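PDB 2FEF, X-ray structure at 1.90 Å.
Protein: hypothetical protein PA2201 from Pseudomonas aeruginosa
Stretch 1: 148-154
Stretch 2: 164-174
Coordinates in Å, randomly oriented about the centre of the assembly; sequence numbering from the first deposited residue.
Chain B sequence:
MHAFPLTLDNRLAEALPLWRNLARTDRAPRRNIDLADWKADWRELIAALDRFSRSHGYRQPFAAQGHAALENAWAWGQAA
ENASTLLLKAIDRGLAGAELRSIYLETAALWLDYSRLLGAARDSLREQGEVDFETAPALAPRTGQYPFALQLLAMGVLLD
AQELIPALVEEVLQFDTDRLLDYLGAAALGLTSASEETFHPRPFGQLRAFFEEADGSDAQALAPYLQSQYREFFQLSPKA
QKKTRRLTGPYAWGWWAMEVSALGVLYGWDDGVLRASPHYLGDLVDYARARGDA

Stretch 1, residues 148-154: FALQLLA
Stretch 2 (164-174) LIPALVEEVLQ

Residues 148-154 are helical throughout, within a longer helix. The second stretch is also largely helical, with a wider pi-type turn at 168-172. The axes approach to 10.4 Å and run nearly antiparallel, at 156°. The register sets A149 CA 7.7 Å from L173 CA and L153 CA 6.3 Å from I165 CA.

Backbone hydrogen bonds stay within each stretch. L153 N bonds to A149 O at 3.0 Å, and V169 N to I165 O at 2.8 Å. In the wide turn, L168 O accepts from V172 N at 3.0 Å and from L173 N at 3.1 Å. Q174 then leaves helical geometry with positive phi (52/42).

No hydrogen bond crosses the interface. Apolar packing joins the stretches and buries 350 Å² in total. L153 (chi1 m, chi2 p) is covered most. Its CA-to-CB bond points sideways, but its end comes nearer. L153 CG lies 4.3 Å from I165 CG2, L153 CD2 4.2 Å from V169 CG2, and L153 CD1 4.3 Å from L173 CD1. Branched leucine thus reaches three neighbours. The CA-to-CB bonds of I165, L168 and L173 point toward the first helix; all three side chains are m,t. L152 is also m,t; L152 CD2 lies 4.3 Å from L168 CD1. A149 is small; its CB sits 3.9 Å from L173 CD2.

One contact involves backbone: L153 O lies 3.8 Å from I165 CD1.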

ATOM      1  N   PHE B 148      19.590   9.390   4.618  1.00 24.39           N
ATOM      2  CA  PHE B 148      19.581   7.954   5.000  1.00 24.92           C
ATOM      3  C   PHE B 148      20.958   7.485   5.400  1.00 24.23           C
ATOM      4  O   PHE B 148      21.099   6.582   6.253  1.00 24.61           O
ATOM      5  CB  PHE B 148      19.087   7.053   3.823  1.00 24.06           C
ATOM      6  CG  PHE B 148      17.655   7.294   3.456  1.00 24.89           C
ATOM      7  CD1 PHE B 148      16.630   6.781   4.236  1.00 23.65           C
ATOM      8  CD2 PHE B 148      17.333   8.008   2.288  1.00 29.54           C
ATOM      9  CE1 PHE B 148      15.268   6.988   3.888  1.00 24.40           C
ATOM     10  CE2 PHE B 148      15.961   8.217   1.900  1.00 29.94           C
ATOM     11  CZ  PHE B 148      14.941   7.716   2.714  1.00 26.50           C
ATOM     12  N   ALA B 149      21.996   8.038   4.755  1.00 24.96           N
ATOM     13  CA  ALA B 149      23.373   7.636   5.116  1.00 24.72           C
ATOM     14  C   ALA B 149      23.715   8.232   6.503  1.00 24.85           C
ATOM     15  O   ALA B 149      24.326   7.564   7.356  1.00 24.22           O
ATOM     16  CB  ALA B 149      24.378   8.096   4.063  1.00 24.24           C
ATOM     17  N   LEU B 150      23.299   9.475   6.724  1.00 24.51           N
ATOM     18  CA  LEU B 150      23.464  10.130   8.043  1.00 25.03           C
ATOM     19  C   LEU B 150      22.791   9.263   9.111  1.00 25.60           C
ATOM     20  O   LEU B 150      23.402   8.969  10.141  1.00 27.13           O
ATOM     21  CB  LEU B 150      22.835  11.548   8.045  1.00 23.89           C
ATOM     22  CG  LEU B 150      22.782  12.233   9.430  1.00 25.53           C
ATOM     23  CD1 LEU B 150      24.209  12.401   9.953  1.00 22.58           C
ATOM     24  CD2 LEU B 150      22.079  13.563   9.248  1.00 22.96           C
ATOM     25  N   GLN B 151      21.533   8.860   8.868  1.00 25.58           N
ATOM     26  CA  GLN B 151      20.814   8.028   9.840  1.00 26.04           C
ATOM     27  C   GLN B 151      21.576   6.710  10.109  1.00 24.84           C
ATOM     28  O   GLN B 151      21.729   6.288  11.254  1.00 23.84           O
ATOM     29  CB  GLN B 151      19.394   7.661   9.329  1.00 25.74           C
ATOM     30  CG  GLN B 151      18.577   6.942  10.441  1.00 28.10           C
ATOM     31  CD  GLN B 151      17.374   6.207   9.913  1.00 29.25           C
ATOM     32  OE1 GLN B 151      17.510   5.148   9.286  1.00 29.80           O
ATOM     33  NE2 GLN B 151      16.182   6.743  10.186  1.00 27.02           N
ATOM     34  N   LEU B 152      22.029   6.052   9.045  1.00 23.93           N
ATOM     35  CA  LEU B 152      22.691   4.748   9.215  1.00 23.76           C
ATOM     36  C   LEU B 152      23.944   4.868  10.084  1.00 24.14           C
ATOM     37  O   LEU B 152      24.171   4.020  10.965  1.00 24.89           O
ATOM     38  CB  LEU B 152      23.041   4.134   7.853  1.00 24.18           C
ATOM     39  CG  LEU B 152      21.811   3.532   7.167  1.00 23.13           C
ATOM     40  CD1 LEU B 152      22.235   3.250   5.674  1.00 27.26           C
ATOM     41  CD2 LEU B 152      21.352   2.285   7.892  1.00 26.05           C
ATOM     42  N   LEU B 153      24.756   5.897   9.849  1.00 22.71           N
ATOM     43  CA  LEU B 153      26.004   6.019  10.610  1.00 24.79           C
ATOM     44  C   LEU B 153      25.719   6.578  11.991  1.00 24.48           C
ATOM     45  O   LEU B 153      26.167   6.006  12.977  1.00 24.42           O
ATOM     46  CB  LEU B 153      27.072   6.850   9.865  1.00 24.51           C
ATOM     47  CG  LEU B 153      27.910   6.056   8.852  1.00 26.90           C
ATOM     48  CD1 LEU B 153      27.039   5.235   7.866  1.00 27.48           C
ATOM     49  CD2 LEU B 153      28.863   6.937   8.094  1.00 26.74           C
ATOM     50  N   ALA B 154      24.954   7.676  12.067  1.00 24.75           N
ATOM     51  CA  ALA B 154      24.712   8.309  13.387  1.00 24.31           C
ATOM     52  C   ALA B 154      23.912   7.404  14.323  1.00 24.62           C
ATOM     53  O   ALA B 154      24.208   7.337  15.543  1.00 24.45           O
ATOM     54  CB  ALA B 154      24.009   9.674  13.210  1.00 24.28           C
ATOM     55  N   LEU B 164      28.203  -2.623  12.605  1.00 28.65           N
ATOM     56  CA  LEU B 164      27.587  -2.738  11.281  1.00 28.47           C
ATOM     57  C   LEU B 164      28.043  -1.659  10.282  1.00 27.79           C
ATOM     58  O   LEU B 164      27.846  -1.802   9.054  1.00 25.84           O
ATOM     59  CB  LEU B 164      26.074  -2.704  11.409  1.00 29.12           C
ATOM     60  CG  LEU B 164      25.369  -3.756  12.266  1.00 33.15           C
ATOM     61  CD1 LEU B 164      23.873  -3.372  12.320  1.00 30.91           C
ATOM     62  CD2 LEU B 164      25.569  -5.162  11.669  1.00 34.81           C
ATOM     63  N   ILE B 165      28.696  -0.618  10.805  1.00 26.91           N
ATOM     64  CA  ILE B 165      29.068   0.540   9.996  1.00 26.35           C
ATOM     65  C   ILE B 165      30.066   0.171   8.866  1.00 26.37           C
ATOM     66  O   ILE B 165      29.895   0.634   7.728  1.00 26.73           O
ATOM     67  CB  ILE B 165      29.597   1.716  10.903  1.00 26.68           C
ATOM     68  CG1 ILE B 165      28.416   2.360  11.668  1.00 27.67           C
ATOM     69  CG2 ILE B 165      30.379   2.740  10.064  1.00 26.97           C
ATOM     70  CD1 ILE B 165      28.869   3.349  12.781  1.00 26.50           C
ATOM     71  N   PRO B 166      31.107  -0.651   9.163  1.00 25.78           N
ATOM     72  CA  PRO B 166      32.024  -0.966   8.056  1.00 25.71           C
ATOM     73  C   PRO B 166      31.390  -1.592   6.836  1.00 25.56           C
ATOM     74  O   PRO B 166      31.687  -1.118   5.754  1.00 25.50           O
ATOM     75  CB  PRO B 166      33.055  -1.916   8.696  1.00 24.89           C
ATOM     76  CG  PRO B 166      33.098  -1.415  10.146  1.00 26.63           C
ATOM     77  CD  PRO B 166      31.608  -1.222  10.425  1.00 26.60           C
ATOM     78  N   ALA B 167      30.535  -2.611   6.971  1.00 25.14           N
ATOM     79  CA  ALA B 167      29.883  -3.175   5.768  1.00 26.71           C
ATOM     80  C   ALA B 167      28.944  -2.168   5.108  1.00 26.11           C
ATOM     81  O   ALA B 167      28.844  -2.111   3.870  1.00 27.67           O
ATOM     82  CB  ALA B 167      29.119  -4.449   6.084  1.00 26.90           C
ATOM     83  N   LEU B 168      28.229  -1.404   5.925  1.00 25.44           N
ATOM     84  CA  LEU B 168      27.393  -0.316   5.393  1.00 26.29           C
ATOM     85  C   LEU B 168      28.192   0.647   4.529  1.00 25.81           C
ATOM     86  O   LEU B 168      27.816   0.929   3.399  1.00 27.35           O
ATOM     87  CB  LEU B 168      26.641   0.438   6.523  1.00 26.39           C
ATOM     88  CG  LEU B 168      25.581  -0.383   7.269  1.00 26.11           C
ATOM     89  CD1 LEU B 168      25.124   0.345   8.509  1.00 25.61           C
ATOM     90  CD2 LEU B 168      24.375  -0.711   6.383  1.00 26.35           C
ATOM     91  N   VAL B 169      29.281   1.180   5.056  1.00 26.19           N
ATOM     92  CA  VAL B 169      30.139   2.069   4.270  1.00 25.44           C
ATOM     93  C   VAL B 169      30.679   1.380   2.996  1.00 25.33           C
ATOM     94  O   VAL B 169      30.619   1.952   1.912  1.00 26.12           O
ATOM     95  CB  VAL B 169      31.247   2.646   5.141  1.00 24.97           C
ATOM     96  CG1 VAL B 169      32.210   3.435   4.329  1.00 26.45           C
ATOM     97  CG2 VAL B 169      30.604   3.580   6.259  1.00 24.76           C
ATOM     98  N   GLU B 170      31.198   0.159   3.115  1.00 24.28           N
ATOM     99  CA  GLU B 170      31.705  -0.524   1.911  1.00 25.67           C
ATOM    100  C   GLU B 170      30.618  -0.853   0.864  1.00 25.65           C
ATOM    101  O   GLU B 170      30.769  -0.541  -0.326  1.00 26.82           O
ATOM    102  CB  GLU B 170      32.476  -1.808   2.249  1.00 25.11           C
ATOM    103  CG  GLU B 170      32.833  -2.580   0.953  1.00 27.93           C
ATOM    104  CD  GLU B 170      33.662  -3.797   1.184  1.00 32.73           C
ATOM    105  OE1 GLU B 170      33.586  -4.354   2.286  1.00 33.49           O
ATOM    106  OE2 GLU B 170      34.389  -4.196   0.246  1.00 36.35           O
ATOM    107  N   GLU B 171      29.568  -1.531   1.300  1.00 27.03           N
ATOM    108  CA  GLU B 171      28.629  -2.167   0.374  1.00 28.03           C
ATOM    109  C   GLU B 171      27.491  -1.228  -0.041  1.00 27.00           C
ATOM    110  O   GLU B 171      27.056  -1.238  -1.204  1.00 25.29           O
ATOM    111  CB  GLU B 171      28.052  -3.444   0.975  1.00 28.81           C
ATOM    112  CG  GLU B 171      29.121  -4.473   1.434  1.00 30.69           C
ATOM    113  CD  GLU B 171      28.576  -5.908   1.661  1.00 33.73           C
ATOM    114  OE1 GLU B 171      29.004  -6.576   2.642  1.00 38.99           O
ATOM    115  OE2 GLU B 171      27.732  -6.389   0.860  1.00 39.54           O
ATOM    116  N   VAL B 172      27.007  -0.437   0.909  1.00 25.57           N
ATOM    117  CA  VAL B 172      25.862   0.444   0.642  1.00 26.29           C
ATOM    118  C   VAL B 172      26.327   1.788   0.068  1.00 26.06           C
ATOM    119  O   VAL B 172      25.706   2.306  -0.887  1.00 26.84           O
ATOM    120  CB  VAL B 172      24.946   0.661   1.896  1.00 25.43           C
ATOM    121  CG1 VAL B 172      23.674   1.438   1.523  1.00 26.66           C
ATOM    122  CG2 VAL B 172      24.558  -0.671   2.546  1.00 26.06           C
ATOM    123  N   LEU B 173      27.381   2.374   0.654  1.00 25.99           N
ATOM    124  CA  LEU B 173      27.844   3.695   0.215  1.00 26.03           C
ATOM    125  C   LEU B 173      28.989   3.623  -0.785  1.00 26.45           C
ATOM    126  O   LEU B 173      29.319   4.639  -1.395  1.00 25.91           O
ATOM    127  CB  LEU B 173      28.261   4.586   1.418  1.00 25.81           C
ATOM    128  CG  LEU B 173      27.331   4.661   2.621  1.00 25.33           C
ATOM    129  CD1 LEU B 173      27.885   5.690   3.659  1.00 28.06           C
ATOM    130  CD2 LEU B 173      25.919   5.004   2.250  1.00 27.62           C
ATOM    131  N   GLN B 174      29.613   2.443  -0.907  1.00 27.16           N
ATOM    132  CA  GLN B 174      30.809   2.230  -1.744  1.00 28.64           C
ATOM    133  C   GLN B 174      31.884   3.263  -1.416  1.00 28.83           C
ATOM    134  O   GLN B 174      32.533   3.824  -2.312  1.00 28.24           O
ATOM    135  CB  GLN B 174      30.457   2.225  -3.243  1.00 29.14           C
ATOM    136  CG  GLN B 174      29.431   1.166  -3.623  1.00 30.41           C
ATOM    137  CD  GLN B 174      29.184   1.073  -5.132  1.00 32.06           C
ATOM    138  OE1 GLN B 174      29.801   1.782  -5.933  1.00 39.15           O
ATOM    139  NE2 GLN B 174      28.275   0.197  -5.516  1.00 34.18           N
TER